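Local coordinates for Blr3880 protein (Bradyrhizobium japonicum, PDB 2OOD) that probably catalyses the zinc-dependent hydrolytic deamination of guanine to xanthine and ammonia in guanine degradation, at residues A[74-83]-A[130-140]; A[291-302]-A[320-331]. All coordinates share one frame; numbering follows the deposited sequence.

Contact 1: A[74-83]-A[130-140]. With ZN (zinc ion), chain B; GUN (guanine), chain C.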
loop_
_atom_site.group_PDB
_atom_site.type_symbol
_atom_site.label_atom_id
_atom_site.label_comp_id
_atom_site.label_asym_id
_atom_site.label_seq_id
_atom_site.Cartn_x
_atom_site.Cartn_y
_atom_site.Cartn_z
ATOM N N GLY A 74 13.922 -5.228 16.777
ATOM C CA GLY A 74 13.194 -3.997 16.529
ATOM C C GLY A 74 13.500 -3.436 15.150
ATOM O O GLY A 74 14.655 -3.402 14.738
ATOM N N PHE A 75 12.473 -2.982 14.439
ATOM C CA PHE A 75 12.661 -2.452 13.096
ATOM C C PHE A 75 13.443 -1.149 13.041
ATOM O O PHE A 75 13.211 -0.250 13.838
ATOM C CB PHE A 75 11.309 -2.268 12.415
ATOM C CG PHE A 75 10.478 -3.520 12.379
ATOM C CD1 PHE A 75 11.084 -4.773 12.288
ATOM C CD2 PHE A 75 9.090 -3.454 12.429
ATOM C CE1 PHE A 75 10.324 -5.939 12.247
ATOM C CE2 PHE A 75 8.318 -4.624 12.388
ATOM C CZ PHE A 75 8.944 -5.864 12.298
ATOM N N ILE A 76 14.373 -1.061 12.095
ATOM C CA ILE A 76 15.190 0.131 11.913
ATOM C C ILE A 76 14.574 0.915 10.757
ATOM O O ILE A 76 14.332 0.373 9.682
ATOM C CB ILE A 76 16.649 -0.209 11.510
ATOM C CG1 ILE A 76 17.192 -1.365 12.348
ATOM C CG2 ILE A 76 17.539 1.013 11.705
ATOM C CD1 ILE A 76 17.543 -0.996 13.742
ATOM N N ASP A 77 14.324 2.193 10.983
ATOM C CA ASP A 77 13.737 3.067 9.974
ATOM C C ASP A 77 14.800 4.135 9.718
ATOM O O ASP A 77 15.039 4.998 10.554
ATOM C CB ASP A 77 12.436 3.658 10.549
ATOM C CG ASP A 77 11.877 4.804 9.735
ATOM O OD1 ASP A 77 12.636 5.733 9.423
ATOM O OD2 ASP A 77 10.670 4.798 9.429
ATOM N N GLY A 78 15.455 4.065 8.570
ATOM C CA GLY A 78 16.507 5.022 8.290
ATOM C C GLY A 78 16.143 6.348 7.660
ATOM O O GLY A 78 17.024 7.023 7.147
ATOM N N HIS A 79 14.881 6.760 7.704
ATOM C CA HIS A 79 14.531 8.019 7.071
ATOM C C HIS A 79 13.129 8.545 7.364
ATOM O O HIS A 79 12.212 8.281 6.591
ATOM C CB HIS A 79 14.690 7.853 5.563
ATOM C CG HIS A 79 14.746 9.141 4.805
ATOM N ND1 HIS A 79 15.914 9.631 4.270
ATOM C CD2 HIS A 79 13.778 10.024 4.469
ATOM C CE1 HIS A 79 15.664 10.761 3.632
ATOM N NE2 HIS A 79 14.375 11.022 3.738
ATOM N N ILE A 80 12.956 9.276 8.467
ATOM C CA ILE A 80 11.652 9.872 8.804
ATOM C C ILE A 80 11.849 11.353 9.045
ATOM O O ILE A 80 12.954 11.801 9.317
ATOM C CB ILE A 80 10.992 9.310 10.099
ATOM C CG1 ILE A 80 11.887 8.270 10.750
ATOM C CG2 ILE A 80 9.607 8.763 9.800
ATOM C CD1 ILE A 80 13.094 8.867 11.413
ATOM N N HIS A 81 10.765 12.110 8.943
ATOM C CA HIS A 81 10.784 13.550 9.164
ATOM C C HIS A 81 9.886 13.828 10.364
ATOM O O HIS A 81 8.663 13.860 10.234
ATOM C CB HIS A 81 10.242 14.286 7.933
ATOM C CG HIS A 81 11.182 14.322 6.768
ATOM N ND1 HIS A 81 12.141 15.298 6.616
ATOM C CD2 HIS A 81 11.281 13.527 5.677
ATOM C CE1 HIS A 81 12.787 15.105 5.479
ATOM N NE2 HIS A 81 12.285 14.037 4.888
ATOM N N LEU A 82 10.495 14.026 11.526
ATOM C CA LEU A 82 9.756 14.301 12.757
ATOM C C LEU A 82 8.655 15.359 12.632
ATOM O O LEU A 82 7.505 15.113 13.003
ATOM C CB LEU A 82 10.728 14.715 13.869
ATOM C CG LEU A 82 10.167 15.616 14.977
ATOM C CD1 LEU A 82 9.102 14.882 15.767
ATOM C CD2 LEU A 82 11.298 16.059 15.884
ATOM N N PRO A 83 8.992 16.550 12.111
ATOM C CA PRO A 83 7.999 17.614 11.970
ATOM C C PRO A 83 6.907 17.374 10.930
ATOM O O PRO A 83 6.050 18.231 10.729
ATOM C CB PRO A 83 8.853 18.837 11.656
ATOM C CG PRO A 83 9.957 18.251 10.858
ATOM C CD PRO A 83 10.306 16.995 11.615
ATOM N N ALA A 130 4.119 1.015 15.773
ATOM C CA ALA A 130 4.366 0.514 14.427
ATOM C C ALA A 130 5.470 -0.535 14.360
ATOM O O ALA A 130 5.648 -1.177 13.332
ATOM C CB ALA A 130 4.691 1.671 13.496
ATOM N N GLY A 131 6.211 -0.706 15.447
ATOM C CA GLY A 131 7.271 -1.697 15.459
ATOM C C GLY A 131 8.674 -1.137 15.323
ATOM O O GLY A 131 9.650 -1.883 15.416
ATOM N N THR A 132 8.783 0.171 15.105
ATOM C CA THR A 132 10.082 0.826 14.949
ATOM C C THR A 132 10.654 1.238 16.290
ATOM O O THR A 132 10.030 1.994 17.023
ATOM C CB THR A 132 9.987 2.097 14.074
ATOM O OG1 THR A 132 9.563 1.745 12.753
ATOM C CG2 THR A 132 11.336 2.784 13.988
ATOM N N THR A 133 11.847 0.747 16.598
ATOM C CA THR A 133 12.507 1.078 17.850
ATOM C C THR A 133 13.687 2.024 17.640
ATOM O O THR A 133 14.121 2.692 18.575
ATOM C CB THR A 133 13.009 -0.188 18.558
ATOM O OG1 THR A 133 13.871 -0.917 17.682
ATOM C CG2 THR A 133 11.853 -1.062 18.954
ATOM N N THR A 134 14.202 2.080 16.413
ATOM C CA THR A 134 15.333 2.950 16.077
ATOM C C THR A 134 15.069 3.660 14.753
ATOM O O THR A 134 14.572 3.052 13.804
ATOM C CB THR A 134 16.647 2.144 15.948
ATOM O OG1 THR A 134 16.905 1.437 17.173
ATOM C CG2 THR A 134 17.813 3.067 15.642
ATOM N N CYS A 135 15.408 4.944 14.683
ATOM C CA CYS A 135 15.182 5.710 13.462
ATOM C C CYS A 135 16.180 6.850 13.261
ATOM O O CYS A 135 16.733 7.386 14.218
ATOM C CB CYS A 135 13.765 6.294 13.463
ATOM S SG CYS A 135 13.527 7.668 14.634
ATOM N N GLN A 136 16.416 7.203 12.001
ATOM C CA GLN A 136 17.298 8.306 11.656
ATOM C C GLN A 136 16.322 9.390 11.226
ATOM O O GLN A 136 15.744 9.318 10.146
ATOM C CB GLN A 136 18.223 7.923 10.505
ATOM C CG GLN A 136 19.114 9.055 10.043
ATOM C CD GLN A 136 20.216 8.576 9.139
ATOM O OE1 GLN A 136 19.971 7.826 8.202
ATOM N NE2 GLN A 136 21.441 9.007 9.409
ATOM N N ALA A 137 16.142 10.395 12.077
ATOM C CA ALA A 137 15.172 11.443 11.808
ATOM C C ALA A 137 15.627 12.820 11.360
ATOM O O ALA A 137 16.630 13.359 11.828
ATOM C CB ALA A 137 14.276 11.602 13.019
ATOM N N PHE A 138 14.850 13.383 10.446
ATOM C CA PHE A 138 15.077 14.729 9.961
ATOM C C PHE A 138 14.215 15.587 10.881
ATOM O O PHE A 138 13.166 15.145 11.349
ATOM C CB PHE A 138 14.590 14.869 8.522
ATOM C CG PHE A 138 15.544 14.321 7.508
ATOM C CD1 PHE A 138 16.579 15.108 7.014
ATOM C CD2 PHE A 138 15.440 13.004 7.073
ATOM C CE1 PHE A 138 17.499 14.589 6.099
ATOM C CE2 PHE A 138 16.355 12.475 6.160
ATOM C CZ PHE A 138 17.383 13.269 5.676
ATOM N N THR A 139 14.654 16.804 11.150
ATOM C CA THR A 139 13.906 17.699 12.014
ATOM C C THR A 139 13.697 18.989 11.227
ATOM O O THR A 139 13.779 18.981 9.999
ATOM C CB THR A 139 14.699 17.960 13.306
ATOM O OG1 THR A 139 15.980 18.511 12.985
ATOM C CG2 THR A 139 14.919 16.654 14.061
ATOM N N SER A 140 13.405 20.088 11.906
ATOM C CA SER A 140 13.242 21.342 11.190
ATOM C C SER A 140 14.557 22.109 11.308
ATOM O O SER A 140 15.550 21.582 11.818
ATOM C CB SER A 140 12.089 22.165 11.768
ATOM O OG SER A 140 12.333 22.506 13.119
HETATM ZN ZN ZN B . 13.006 12.708 3.388
HETATM N N9 GUN C . 14.363 16.774 0.828
HETATM C C8 GUN C . 14.014 17.801 0.016
HETATM N N7 GUN C . 12.883 17.554 -0.579
HETATM C C5 GUN C . 12.417 16.349 -0.183
HETATM C C6 GUN C . 11.256 15.566 -0.486
HETATM O O6 GUN C . 10.388 15.970 -1.269
HETATM N N1 GUN C . 11.121 14.331 0.145
HETATM C C2 GUN C . 12.084 13.871 1.030
HETATM N N2 GUN C . 11.921 12.643 1.653
HETATM N N3 GUN C . 13.159 14.586 1.313
HETATM C C4 GUN C . 13.368 15.813 0.733
HETATM O O HOH W 1 9.252 3.457 10.999
HETATM O O HOH W 2 11.557 17.579 8.092
HETATM O O HOH W 3 10.456 12.791 3.294
#
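F138 lies over one face of the H81 imidazole in an offset stack, with ring centroids 4.6 Å apart and planes 23° from parallel. The same phenyl also meets the H79 ring obliquely, the planes at 54°, while the carbonyl oxygen of I80 lies in the phenyl plane at its edge. Guanine N2 sits at the edge of both imidazoles. H79 NE2 and H81 NE2 each bind the metal; they form the HxH motif that amidohydrolases carry at the end of the first barrel strand. H234 and D326 complete the protein ligands.

The parallel strands 75-81 and 132-138 are joined by backbone bonds such as F138 N to I80 O, 2.7 Å. A bulge between D77 and I80 shifts the register, and there D77 OD1 takes the N-H of H79 at 3.0 Å in an Asx turn, while its OD2 bonds to T325. On the face bearing D77, C135 and A137, I80 CD1 packs on the last two, whose small side chains suit a tight strand pair.

H81 ND1 donates to a water, 2.8 Å away, that in turn donates to T139 O; this helps hold the ring's rotation and is consistent with NE2 offering its lone pair to zinc.

Contact 2: A[291-302]-A[320-331]; sequences AVVFCPCSNLFL and KMSFGTDVGGGN. With ZN (zinc ion), chain B; GUN (guanine), chain C.
The seventh and eighth strands of the amidohydrolase (β/α)8 barrel pair here in parallel, and the loop leaving the eighth brings the zinc ligand D326 against the helix that follows the seventh. Strands 291-294 and 320-323 are held by backbone bonds, among them V292 N to K320 O, 2.9 Å. Just past the strand end F294 O receives G324 N, which comes from above the carbonyl plane, 46° out of it.

On the face bearing F294 and F323, the two phenyls meet edge-to-face: F294 turns its CD2 edge onto the face of F323, centroids 5.2 Å apart and planes at 82°. One face of the F294 ring also rests against CD of P296, at the start of helix 296-301. Beside it V292 CG1 touches CG of selenomethionine M321, both chains pointing the same way.

Beyond C295, the N-cap of that helix, polar links join the packing. G324 O and T325 O both accept from one water, which itself accepts from S298 N in the first turn. G329, lacking a side chain, lets its backbone pass close to S298 and to L302 CD1, and the F301 ring lies near G329 O. N331, at the end of the loop, turns to the second subunit, where M446 O takes its ND2.

D326 OD1 binds zinc at 2.5 Å, while guanine N2 lies close to both carboxylate oxygens. OD2 accepts on its anti lone pair the hydroxyl of S298, whose OG is carried outward opposite its own backbone N (chi1 177°); H273 adds weak bonds to OD2 and to S298 OG. The second-shell serine thus probably helps to orient the carboxylate, with OG to OD2 at 2.5 Å.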
loop_
_atom_site.group_PDB
_atom_site.type_symbol
_atom_site.label_atom_id
_atom_site.label_comp_id
_atom_site.label_asym_id
_atom_site.label_seq_id
_atom_site.Cartn_x
_atom_site.Cartn_y
_atom_site.Cartn_z
ATOM N N ALA A 291 25.795 4.956 2.217
ATOM C CA ALA A 291 24.576 4.164 2.109
ATOM C C ALA A 291 23.398 4.926 1.533
ATOM O O ALA A 291 23.323 6.143 1.639
ATOM C CB ALA A 291 24.208 3.609 3.476
ATOM N N VAL A 292 22.477 4.197 0.916
ATOM C CA VAL A 292 21.288 4.806 0.340
ATOM C C VAL A 292 20.088 4.282 1.127
ATOM O O VAL A 292 20.128 3.172 1.659
ATOM C CB VAL A 292 21.136 4.455 -1.170
ATOM C CG1 VAL A 292 20.948 2.969 -1.347
ATOM C CG2 VAL A 292 19.962 5.193 -1.765
ATOM N N VAL A 293 19.034 5.088 1.223
ATOM C CA VAL A 293 17.846 4.684 1.954
ATOM C C VAL A 293 16.664 4.580 1.007
ATOM O O VAL A 293 16.198 5.581 0.468
ATOM C CB VAL A 293 17.505 5.684 3.081
ATOM C CG1 VAL A 293 16.356 5.150 3.905
ATOM C CG2 VAL A 293 18.726 5.931 3.958
ATOM N N PHE A 294 16.191 3.351 0.819
ATOM C CA PHE A 294 15.070 3.027 -0.063
ATOM C C PHE A 294 13.731 3.305 0.617
ATOM O O PHE A 294 13.332 2.586 1.526
ATOM C CB PHE A 294 15.204 1.544 -0.476
ATOM C CG PHE A 294 14.039 0.988 -1.262
ATOM C CD1 PHE A 294 13.277 1.790 -2.100
ATOM C CD2 PHE A 294 13.760 -0.374 -1.216
ATOM C CE1 PHE A 294 12.263 1.243 -2.884
ATOM C CE2 PHE A 294 12.748 -0.932 -1.997
ATOM C CZ PHE A 294 12.003 -0.120 -2.830
ATOM N N CYS A 295 13.040 4.347 0.165
ATOM C CA CYS A 295 11.751 4.729 0.735
ATOM C C CYS A 295 10.628 4.565 -0.282
ATOM O O CYS A 295 10.111 5.544 -0.803
ATOM C CB CYS A 295 11.807 6.186 1.196
ATOM S SG CYS A 295 13.195 6.563 2.279
ATOM N N PRO A 296 10.214 3.322 -0.547
ATOM C CA PRO A 296 9.156 3.002 -1.505
ATOM C C PRO A 296 7.800 3.679 -1.343
ATOM O O PRO A 296 7.223 4.119 -2.333
ATOM C CB PRO A 296 9.069 1.483 -1.422
ATOM C CG PRO A 296 9.460 1.203 -0.030
ATOM C CD PRO A 296 10.629 2.114 0.184
ATOM N N CYS A 297 7.284 3.771 -0.123
ATOM C CA CYS A 297 5.983 4.407 0.087
ATOM C C CYS A 297 5.986 5.847 -0.385
ATOM O O CYS A 297 5.028 6.315 -0.994
ATOM C CB CYS A 297 5.593 4.381 1.561
ATOM S SG CYS A 297 5.198 2.763 2.192
ATOM N N SER A 298 7.074 6.544 -0.082
ATOM C CA SER A 298 7.245 7.936 -0.460
ATOM C C SER A 298 7.443 8.047 -1.972
ATOM O O SER A 298 6.795 8.855 -2.636
ATOM C CB SER A 298 8.450 8.514 0.280
ATOM O OG SER A 298 8.697 9.845 -0.111
ATOM N N ASN A 299 8.334 7.218 -2.508
ATOM C CA ASN A 299 8.621 7.218 -3.933
ATOM C C ASN A 299 7.354 7.089 -4.757
ATOM O O ASN A 299 7.210 7.763 -5.775
ATOM C CB ASN A 299 9.582 6.086 -4.288
ATOM C CG ASN A 299 10.958 6.298 -3.707
ATOM O OD1 ASN A 299 11.310 7.408 -3.317
ATOM N ND2 ASN A 299 11.751 5.240 -3.658
ATOM N N LEU A 300 6.436 6.230 -4.314
ATOM C CA LEU A 300 5.167 6.021 -5.016
ATOM C C LEU A 300 4.152 7.131 -4.736
ATOM O O LEU A 300 3.472 7.597 -5.637
ATOM C CB LEU A 300 4.559 4.662 -4.638
ATOM C CG LEU A 300 5.360 3.398 -4.980
ATOM C CD1 LEU A 300 4.633 2.168 -4.484
ATOM C CD2 LEU A 300 5.575 3.317 -6.477
ATOM N N PHE A 301 4.053 7.566 -3.490
ATOM C CA PHE A 301 3.107 8.616 -3.134
ATOM C C PHE A 301 3.390 9.942 -3.855
ATOM O O PHE A 301 2.465 10.615 -4.323
ATOM C CB PHE A 301 3.131 8.846 -1.616
ATOM C CG PHE A 301 2.083 9.810 -1.130
ATOM C CD1 PHE A 301 0.785 9.378 -0.870
ATOM C CD2 PHE A 301 2.381 11.158 -0.965
ATOM C CE1 PHE A 301 -0.199 10.273 -0.456
ATOM C CE2 PHE A 301 1.396 12.064 -0.549
ATOM C CZ PHE A 301 0.107 11.614 -0.296
ATOM N N LEU A 302 4.661 10.327 -3.933
ATOM C CA LEU A 302 5.030 11.579 -4.580
ATOM C C LEU A 302 5.291 11.429 -6.082
ATOM O O LEU A 302 5.571 12.407 -6.770
ATOM C CB LEU A 302 6.261 12.174 -3.896
ATOM C CG LEU A 302 6.124 12.529 -2.412
ATOM C CD1 LEU A 302 7.450 13.048 -1.895
ATOM C CD2 LEU A 302 5.045 13.572 -2.225
ATOM N N LYS A 320 25.456 -0.193 0.582
ATOM C CA LYS A 320 24.856 -0.342 1.901
ATOM C C LYS A 320 23.507 0.359 1.934
ATOM O O LYS A 320 23.365 1.464 1.412
ATOM C CB LYS A 320 25.776 0.248 2.967
ATOM C CG LYS A 320 26.978 -0.626 3.258
ATOM C CD LYS A 320 27.894 0.014 4.283
ATOM C CE LYS A 320 29.032 -0.913 4.648
ATOM N NZ LYS A 320 28.487 -2.202 5.143
HETATM N N MSE A 321 22.520 -0.284 2.551
HETATM C CA MSE A 321 21.169 0.268 2.621
HETATM C C MSE A 321 20.450 0.134 3.951
HETATM O O MSE A 321 20.867 -0.594 4.847
HETATM C CB MSE A 321 20.264 -0.414 1.601
HETATM C CG MSE A 321 20.352 0.064 0.182
HETATM SE SE MSE A 321 18.874 -0.770 -0.792
HETATM C CE MSE A 321 19.596 -2.583 -0.962
ATOM N N SER A 322 19.324 0.828 4.021
ATOM C CA SER A 322 18.426 0.802 5.161
ATOM C C SER A 322 17.128 1.217 4.492
ATOM O O SER A 322 17.149 2.073 3.620
ATOM C CB SER A 322 18.839 1.824 6.232
ATOM O OG SER A 322 18.656 3.157 5.799
ATOM N N PHE A 323 16.010 0.592 4.841
ATOM C CA PHE A 323 14.744 0.972 4.229
ATOM C C PHE A 323 14.188 2.153 4.993
ATOM O O PHE A 323 14.586 2.401 6.127
ATOM C CB PHE A 323 13.755 -0.192 4.254
ATOM C CG PHE A 323 14.027 -1.236 3.206
ATOM C CD1 PHE A 323 15.215 -1.226 2.482
ATOM C CD2 PHE A 323 13.102 -2.235 2.946
ATOM C CE1 PHE A 323 15.471 -2.197 1.516
ATOM C CE2 PHE A 323 13.353 -3.208 1.979
ATOM C CZ PHE A 323 14.541 -3.182 1.267
ATOM N N GLY A 324 13.267 2.889 4.390
ATOM C CA GLY A 324 12.717 4.037 5.082
ATOM C C GLY A 324 11.252 4.300 4.829
ATOM O O GLY A 324 10.741 3.996 3.760
ATOM N N THR A 325 10.572 4.861 5.819
ATOM C CA THR A 325 9.156 5.185 5.695
ATOM C C THR A 325 9.055 6.521 4.990
ATOM O O THR A 325 8.316 6.687 4.026
ATOM C CB THR A 325 8.472 5.330 7.078
ATOM O OG1 THR A 325 9.234 6.226 7.892
ATOM C CG2 THR A 325 8.358 3.984 7.770
ATOM N N ASP A 326 9.838 7.465 5.491
ATOM C CA ASP A 326 9.875 8.821 4.979
ATOM C C ASP A 326 8.551 9.520 5.251
ATOM O O ASP A 326 8.002 10.188 4.369
ATOM C CB ASP A 326 10.158 8.827 3.480
ATOM C CG ASP A 326 10.514 10.209 2.972
ATOM O OD1 ASP A 326 11.347 10.857 3.642
ATOM O OD2 ASP A 326 9.985 10.648 1.920
ATOM N N VAL A 327 8.041 9.370 6.473
ATOM C CA VAL A 327 6.778 9.992 6.822
ATOM C C VAL A 327 6.734 11.464 6.421
ATOM O O VAL A 327 7.588 12.276 6.758
ATOM C CB VAL A 327 6.446 9.833 8.310
ATOM C CG1 VAL A 327 5.334 10.789 8.706
ATOM C CG2 VAL A 327 5.994 8.417 8.564
ATOM N N GLY A 328 5.679 11.770 5.688
ATOM C CA GLY A 328 5.458 13.081 5.144
ATOM C C GLY A 328 5.305 12.642 3.709
ATOM O O GLY A 328 4.192 12.515 3.200
ATOM N N GLY A 329 6.442 12.354 3.081
ATOM C CA GLY A 329 6.445 11.903 1.708
ATOM C C GLY A 329 5.708 10.587 1.650
ATOM O O GLY A 329 4.865 10.385 0.780
ATOM N N GLY A 330 6.033 9.695 2.583
ATOM C CA GLY A 330 5.380 8.400 2.655
ATOM C C GLY A 330 4.143 8.517 3.521
ATOM O O GLY A 330 4.077 9.391 4.384
ATOM N N ASN A 331 3.168 7.636 3.321
ATOM C CA ASN A 331 1.930 7.709 4.083
ATOM C C ASN A 331 1.760 6.669 5.180
ATOM O O ASN A 331 0.676 6.540 5.744
ATOM C CB ASN A 331 0.735 7.654 3.119
ATOM C CG ASN A 331 0.752 6.421 2.220
ATOM O OD1 ASN A 331 1.810 5.956 1.796
ATOM N ND2 ASN A 331 -0.428 5.903 1.908
HETATM ZN ZN ZN B . 13.006 12.708 3.388
HETATM N N9 GUN C . 14.363 16.774 0.828
HETATM C C8 GUN C . 14.014 17.801 0.016
HETATM N N7 GUN C . 12.883 17.554 -0.579
HETATM C C5 GUN C . 12.417 16.349 -0.183
HETATM C C6 GUN C . 11.256 15.566 -0.486
HETATM O O6 GUN C . 10.388 15.970 -1.269
HETATM N N1 GUN C . 11.121 14.331 0.145
HETATM C C2 GUN C . 12.084 13.871 1.030
HETATM N N2 GUN C . 11.921 12.643 1.653
HETATM N N3 GUN C . 13.159 14.586 1.313
HETATM C C4 GUN C . 13.368 15.813 0.733
HETATM O O HOH W 4 8.712 4.782 2.168
HETATM O O HOH W 3 10.456 12.791 3.294
#

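From the N terminus, contact 1 comes first: strand 70-81 runs into the barrel, the chain passes through helices 95-107 and 113-129, and strand 132-138 returns beside it. The chain then builds the middle strands, including the one bearing H234, before contact 2 closes a shorter excursion of 17 residues between 302 and 320. The two contacts lie in series, neither nested nor crossed. They nevertheless adjoin, because the barrel closes where its last strand meets its first: G78 N probably bonds to F323 O, and D77 OD2 to T325 OG1. Zinc, guanine and one zinc-bound water belong to both, joining the chain's early histidines to its late aspartate.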